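Local coordinates for protein STU0660 (Streptococcus thermophilus, PDB 3ZTH) that is a large Csn2 protein of CRISPR-mediated bacterial immunity that binds magnesium and probably binds DNA, at residues Glu123-Glu126 against Glu127-Arg131. Residues are numbered along the deposited sequence; the frame is centred on the assembly and turned at random.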
loop_
_atom_site.group_PDB
_atom_site.type_symbol
_atom_site.label_atom_id
_atom_site.label_comp_id
_atom_site.label_asym_id
_atom_site.label_seq_id
_atom_site.Cartn_x
_atom_site.Cartn_y
_atom_site.Cartn_z
ATOM N N GLU A 123 12.509 -28.495 0.680
ATOM C CA GLU A 123 11.897 -29.483 -0.202
ATOM C C GLU A 123 11.255 -30.592 0.613
ATOM O O GLU A 123 10.324 -31.248 0.154
ATOM C CB GLU A 123 12.947 -30.080 -1.134
ATOM C CG GLU A 123 13.505 -29.083 -2.127
ATOM C CD GLU A 123 12.575 -28.849 -3.296
ATOM O OE1 GLU A 123 11.346 -28.789 -3.074
ATOM O OE2 GLU A 123 13.074 -28.719 -4.435
ATOM N N LEU A 124 11.759 -30.807 1.824
ATOM C CA LEU A 124 11.200 -31.832 2.693
ATOM C C LEU A 124 9.946 -31.291 3.361
ATOM O O LEU A 124 8.930 -31.982 3.438
ATOM C CB LEU A 124 12.204 -32.261 3.769
ATOM C CG LEU A 124 13.491 -32.972 3.338
ATOM C CD1 LEU A 124 14.177 -33.520 4.583
ATOM C CD2 LEU A 124 13.185 -34.101 2.354
ATOM N N ILE A 125 10.014 -30.053 3.844
ATOM C CA ILE A 125 8.859 -29.447 4.493
ATOM C C ILE A 125 7.700 -29.368 3.501
ATOM O O ILE A 125 6.540 -29.504 3.885
ATOM C CB ILE A 125 9.196 -28.041 5.045
ATOM C CG1 ILE A 125 10.231 -28.164 6.167
ATOM C CG2 ILE A 125 7.942 -27.374 5.595
ATOM C CD1 ILE A 125 10.621 -26.844 6.804
ATOM N N GLU A 126 8.019 -29.168 2.225
ATOM C CA GLU A 126 6.997 -29.098 1.185
ATOM C C GLU A 126 6.309 -30.453 1.035
ATOM O O GLU A 126 5.093 -30.567 1.185
ATOM C CB GLU A 126 7.615 -28.705 -0.161
ATOM C CG GLU A 126 6.595 -28.586 -1.285
ATOM C CD GLU A 126 7.228 -28.369 -2.647
ATOM O OE1 GLU A 126 7.901 -29.293 -3.148
ATOM O OE2 GLU A 126 7.054 -27.275 -3.222
ATOM N N GLU A 127 7.096 -31.478 0.736
ATOM C CA GLU A 127 6.567 -32.820 0.558
ATOM C C GLU A 127 5.749 -33.301 1.749
ATOM O O GLU A 127 4.606 -33.718 1.594
ATOM C CB GLU A 127 7.707 -33.798 0.290
ATOM C CG GLU A 127 8.424 -33.547 -1.018
ATOM C CD GLU A 127 9.431 -34.631 -1.337
ATOM O OE1 GLU A 127 10.378 -34.811 -0.538
ATOM O OE2 GLU A 127 9.273 -35.303 -2.382
ATOM N N ALA A 128 6.334 -33.252 2.937
ATOM C CA ALA A 128 5.633 -33.688 4.138
ATOM C C ALA A 128 4.341 -32.902 4.307
ATOM O O ALA A 128 3.397 -33.345 4.964
ATOM C CB ALA A 128 6.518 -33.485 5.347
HETATM N N MSE A 129 4.310 -31.726 3.699
HETATM C CA MSE A 129 3.162 -30.847 3.778
HETATM C C MSE A 129 2.115 -31.221 2.732
HETATM O O MSE A 129 0.912 -31.155 2.990
HETATM C CB MSE A 129 3.639 -29.418 3.578
HETATM C CG MSE A 129 2.689 -28.368 4.051
HETATM SE SE MSE A 129 3.711 -26.893 4.732
HETATM C CE MSE A 129 3.340 -27.140 6.619
ATOM N N ASN A 130 2.575 -31.611 1.548
ATOM C CA ASN A 130 1.662 -32.004 0.491
ATOM C C ASN A 130 1.026 -33.346 0.811
ATOM O O ASN A 130 -0.064 -33.650 0.323
ATOM C CB ASN A 130 2.392 -32.082 -0.842
ATOM C CG ASN A 130 2.800 -30.726 -1.349
ATOM O OD1 ASN A 130 1.981 -29.816 -1.427
ATOM N ND2 ASN A 130 4.071 -30.581 -1.698
ATOM N N ARG A 131 1.706 -34.147 1.630
ATOM C CA ARG A 131 1.179 -35.451 2.012
ATOM C C ARG A 131 -0.058 -35.301 2.881
ATOM O O ARG A 131 -0.892 -36.197 2.933
ATOM C CB ARG A 131 2.224 -36.282 2.767
ATOM C CG ARG A 131 3.254 -36.965 1.876
ATOM C CD ARG A 131 3.922 -38.126 2.607
ATOM N NE ARG A 131 4.611 -37.694 3.821
ATOM C CZ ARG A 131 5.817 -37.131 3.843
ATOM N NH1 ARG A 131 6.490 -36.928 2.713
ATOM N NH2 ARG A 131 6.350 -36.766 5.002
#
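Glu-126 and Asn-130 meet one helical turn apart, their side chains passing at a slant. The amide ND2 of Asn-130 lies 3.2 Å from CG of Glu-126, touching the aliphatic part of the chain, while the carboxylate plane is turned 46° from the amide plane. Glu-126 holds CG anti to its own N (chi1 -179°) and runs on extended, which leads its carboxylate away from the amide, where OE2 takes a weak hydrogen bond from N of Asn-146. The backbone N of Asn-130 also donates to O of Glu-126 at 2.7 Å. One residue on, Glu-127 lays CG 3.2 Å from O of Glu-123, and its OE1 reaches to 4.1 Å from CD2 of Leu-124; an acidic chain suits this exposed flank. These i to i+3 and i to i+4 contacts lie in the last turns of helix 109-130, on a projecting arm about 51 Å from the centre of the chain (centre to centre). The apolar side carries Ile-125, whose CG2 lies 4.3 Å from SE of the selenomethionine Met-129; both are buried and pack on Ile-111 of the second subunit, which suits a branched and a bendable apolar chain. Ala-128, with only a methyl group, packs on Asp-110 of that subunit. On the polar side strand 140-146 supplies partners: OD1 of Asn-130 accepts from N of Leu-144, and OE1 of Glu-123 from ND2 of Asn-146.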